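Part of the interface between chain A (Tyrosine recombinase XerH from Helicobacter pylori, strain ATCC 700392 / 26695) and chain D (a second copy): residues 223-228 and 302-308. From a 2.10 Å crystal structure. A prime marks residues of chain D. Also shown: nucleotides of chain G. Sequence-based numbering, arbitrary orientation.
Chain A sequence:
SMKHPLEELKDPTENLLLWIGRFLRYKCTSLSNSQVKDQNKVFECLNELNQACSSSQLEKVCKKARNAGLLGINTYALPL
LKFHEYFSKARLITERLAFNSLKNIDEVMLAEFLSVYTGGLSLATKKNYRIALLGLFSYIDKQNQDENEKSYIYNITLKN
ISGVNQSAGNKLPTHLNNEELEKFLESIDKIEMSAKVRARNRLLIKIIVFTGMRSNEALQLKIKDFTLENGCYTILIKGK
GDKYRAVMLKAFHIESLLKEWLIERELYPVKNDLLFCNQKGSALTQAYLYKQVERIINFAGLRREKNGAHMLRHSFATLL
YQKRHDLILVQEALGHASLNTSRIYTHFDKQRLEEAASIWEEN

Chain A, residues 223-228: IKDFTL
Chain D 302-308: LRREKNG

This contact is built round one lysine laid across a folded loop, with water and DNA phosphate supplying much of the polar contact; no clear direct hydrogen bond joins the two stretches, which together bury 345 Å². On chain A, residues 223-225 form a short 3-10 segment (phi/psi -63/-39, -71/-10, -79/-10), closed by a backbone hydrogen bond from Phe226 N to Ile223 O at 3.0 Å. The chain then straightens into a strand that begins at Phe226 and continues beyond Leu228, with phi between -101° and -136° and psi near 130°. The chain D stretch has no regular helix or strand; phi/psi are -59/132 at Arg303′, -61/-41 at Glu305′ and -128/34 at Asn307′. End to end, the two stretches run in broadly opposed directions. The register is fixed where Lys224 CA lies 4.4 Å from Arg304′ CA, close enough that Arg304′ CA makes a CA-H...O contact with Lys224 O at 3.5 Å.

Lys224 gives up the most surface, 105 Å². Its CA-to-CB bond points sideways, and the chain takes p, t, m, t rotamers, so that its methylenes run along the backbone of the loop. Lys224 CE comes 3.3 Å from Arg304′ O and 3.2 Å from Glu305′ O, placing the polarised end of the aliphatic chain beside two carbonyls. Beyond it, Lys224 NZ lies 3.2 Å from Glu305′ O and donates a hydrogen bond to OP1 of DA24 at 3.1 Å. A long side chain with a terminal charge suits this place: it covers protein along its length and meets phosphate at its tip. The same phosphate receives a nearly linear hydrogen bond from Asn307′ N to OP2 of DA24 at 3.2 Å, so both chains grip one nucleotide, as befits a DNA recombinase.

Arg303′ contributes 60 Å². With chi1 to chi3 all t, its side chain is extended, and NE passes 4.4 Å from Lys224 CB, obliquely. Its backbone also works: water 1 sits between the chains, 2.9 Å from Ile223 O and 2.8 Å from Arg303′ O, in position to donate to either. Glu305′ covers 51 Å² although its CA-to-CB bond points away. With chi1 m (-40°) and chi2 at 96°, between wells, its carboxylate is placed so that OE1 lies 2.8 Å from water 2, which is also 2.7 Å from Lys224 O and can donate to either.

Thr227, chi1 p, points toward the loop and supplies the apolar patch. Its CG2 rests 4.0 Å from Arg304′ CB and over one face of that residue's guanidinium, a small methyl against a flat surface.

The loop holds its own shape. Arg304′ is extended in backbone (-154/-155), but its p, t, p side chain folds back so that NE donates to Leu302′ O at 2.9 Å. Asn307′, chi1 m, clamps the turn twice: OD1 accepts from Arg304′ N at 2.9 Å, and ND2 donates to Arg304′ O at 3.0 Å. At Gly308′, the missing side chain makes room for DNA: an ideal CB would sit 2.1 Å from OP1 of DC23.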

# COMPACT_ATOMS: atom_id res chain seq x y z
N ILE A 223 22.03 7.42 -22.49
CA ILE A 223 22.24 8.82 -22.86
C ILE A 223 21.00 9.65 -22.53
O ILE A 223 21.11 10.78 -22.06
CB ILE A 223 22.57 8.96 -24.36
CG1 ILE A 223 23.90 8.28 -24.68
CG2 ILE A 223 22.63 10.43 -24.76
CD1 ILE A 223 24.36 8.47 -26.10
N LYS A 224 19.83 9.07 -22.75
CA LYS A 224 18.57 9.77 -22.50
C LYS A 224 18.29 9.96 -21.01
O LYS A 224 17.37 10.68 -20.63
CB LYS A 224 17.41 9.00 -23.15
CG LYS A 224 17.25 7.58 -22.66
CD LYS A 224 16.30 6.80 -23.55
CE LYS A 224 14.96 7.50 -23.67
NZ LYS A 224 14.02 6.75 -24.56
N ASP A 225 19.10 9.32 -20.16
CA ASP A 225 19.00 9.52 -18.72
C ASP A 225 19.68 10.83 -18.31
O ASP A 225 19.55 11.27 -17.17
CB ASP A 225 19.63 8.35 -17.96
CG ASP A 225 18.91 7.04 -18.20
OD1 ASP A 225 17.70 7.07 -18.50
OD2 ASP A 225 19.55 5.98 -18.06
N PHE A 226 20.40 11.44 -19.25
CA PHE A 226 21.15 12.66 -18.99
C PHE A 226 20.43 13.91 -19.50
O PHE A 226 19.98 13.96 -20.64
CB PHE A 226 22.53 12.58 -19.64
CG PHE A 226 23.51 11.73 -18.88
CD1 PHE A 226 23.38 10.35 -18.86
CD2 PHE A 226 24.58 12.30 -18.21
CE1 PHE A 226 24.28 9.56 -18.17
CE2 PHE A 226 25.49 11.52 -17.52
CZ PHE A 226 25.34 10.15 -17.50
N THR A 227 20.32 14.91 -18.63
CA THR A 227 19.81 16.22 -19.03
C THR A 227 20.69 17.32 -18.43
O THR A 227 21.03 17.28 -17.25
CB THR A 227 18.35 16.44 -18.58
OG1 THR A 227 18.23 16.17 -17.18
CG2 THR A 227 17.40 15.54 -19.36
N LEU A 228 21.06 18.29 -19.26
CA LEU A 228 21.91 19.39 -18.81
C LEU A 228 21.12 20.69 -18.67
O LEU A 228 20.38 21.07 -19.57
CB LEU A 228 23.08 19.58 -19.78
CG LEU A 228 24.00 20.76 -19.50
CD1 LEU A 228 24.71 20.58 -18.16
CD2 LEU A 228 25.01 20.95 -20.62
N LEU D 302 17.23 18.61 -26.46
CA LEU D 302 16.31 18.43 -25.35
C LEU D 302 15.98 16.95 -25.13
O LEU D 302 14.99 16.62 -24.48
CB LEU D 302 15.02 19.22 -25.59
CG LEU D 302 15.15 20.74 -25.68
CD1 LEU D 302 13.82 21.37 -26.05
CD2 LEU D 302 15.67 21.31 -24.37
N ARG D 303 16.82 16.08 -25.68
CA ARG D 303 16.60 14.63 -25.59
C ARG D 303 16.55 14.14 -24.15
O ARG D 303 17.41 14.49 -23.34
CB ARG D 303 17.69 13.89 -26.36
CG ARG D 303 17.55 12.38 -26.33
CD ARG D 303 18.57 11.70 -27.23
NE ARG D 303 18.37 10.25 -27.27
CZ ARG D 303 17.50 9.64 -28.07
NH1 ARG D 303 16.75 10.35 -28.90
NH2 ARG D 303 17.39 8.32 -28.04
N ARG D 304 15.55 13.33 -23.84
CA ARG D 304 15.37 12.83 -22.48
C ARG D 304 14.63 11.50 -22.45
O ARG D 304 14.64 10.75 -23.43
CB ARG D 304 14.63 13.87 -21.63
CG ARG D 304 13.39 14.44 -22.28
CD ARG D 304 12.99 15.75 -21.62
NE ARG D 304 14.02 16.77 -21.77
CZ ARG D 304 14.02 17.94 -21.14
NH1 ARG D 304 13.04 18.24 -20.30
NH2 ARG D 304 15.01 18.80 -21.34
N GLU D 305 13.98 11.21 -21.32
CA GLU D 305 13.35 9.91 -21.09
C GLU D 305 12.26 9.60 -22.11
O GLU D 305 12.13 8.47 -22.58
CB GLU D 305 12.77 9.85 -19.68
CG GLU D 305 13.65 10.48 -18.62
CD GLU D 305 13.25 11.92 -18.32
OE1 GLU D 305 14.05 12.83 -18.60
OE2 GLU D 305 12.14 12.12 -17.78
N LYS D 306 11.47 10.62 -22.44
CA LYS D 306 10.43 10.48 -23.46
C LYS D 306 10.57 11.59 -24.49
O LYS D 306 10.73 12.76 -24.13
CB LYS D 306 9.03 10.51 -22.82
CG LYS D 306 8.78 9.41 -21.81
CD LYS D 306 8.81 8.03 -22.46
CE LYS D 306 8.49 6.94 -21.44
NZ LYS D 306 8.54 5.58 -22.04
N ASN D 307 10.52 11.23 -25.77
CA ASN D 307 10.73 12.20 -26.83
C ASN D 307 9.62 12.21 -27.87
O ASN D 307 9.87 12.43 -29.05
CB ASN D 307 12.08 11.94 -27.51
CG ASN D 307 13.23 11.87 -26.52
OD1 ASN D 307 13.69 12.89 -26.01
ND2 ASN D 307 13.70 10.66 -26.25
N GLY D 308 8.39 11.96 -27.43
CA GLY D 308 7.26 11.90 -28.34
C GLY D 308 6.28 13.04 -28.15
O GLY D 308 6.52 13.97 -27.38
P DA G 24 10.13 6.77 -26.01
OP1 DA G 24 10.94 6.53 -24.80
OP2 DA G 24 9.97 8.15 -26.51
O5' DA G 24 10.68 5.85 -27.20
C5' DA G 24 11.00 4.49 -26.94
C4' DA G 24 11.17 3.70 -28.23
O4' DA G 24 9.88 3.46 -28.85
C3' DA G 24 12.04 4.36 -29.31
O3' DA G 24 12.97 3.41 -29.80
C2' DA G 24 11.02 4.72 -30.40
C1' DA G 24 10.05 3.57 -30.24
N9 DA G 24 8.75 3.78 -30.88
C8 DA G 24 8.10 4.96 -31.09
N7 DA G 24 6.95 4.83 -31.70
C5 DA G 24 6.84 3.47 -31.91
C6 DA G 24 5.84 2.68 -32.52
N6 DA G 24 4.72 3.18 -33.04
N1 DA G 24 6.04 1.34 -32.56
C2 DA G 24 7.16 0.84 -32.03
N3 DA G 24 8.17 1.48 -31.44
C4 DA G 24 7.94 2.80 -31.41
P DC G 23 4.07 8.83 -28.01
OP1 DC G 23 4.60 10.12 -27.50
OP2 DC G 23 3.87 8.65 -29.46
O5' DC G 23 5.02 7.66 -27.48
C5' DC G 23 5.23 7.49 -26.08
C4' DC G 23 6.25 6.41 -25.80
O4' DC G 23 5.71 5.12 -26.17
C3' DC G 23 7.57 6.55 -26.57
O3' DC G 23 8.66 6.19 -25.73
C2' DC G 23 7.40 5.57 -27.73
C1' DC G 23 6.57 4.47 -27.09
N1 DC G 23 5.72 3.72 -28.06
C2 DC G 23 5.99 2.37 -28.31
O2 DC G 23 6.93 1.82 -27.72
N3 DC G 23 5.21 1.69 -29.19
C4 DC G 23 4.20 2.32 -29.80
N4 DC G 23 3.46 1.61 -30.66
C5 DC G 23 3.91 3.69 -29.56
C6 DC G 23 4.69 4.35 -28.69
O HOH W 1 19.83 13.02 -23.48
O HOH W 2 16.86 12.37 -18.61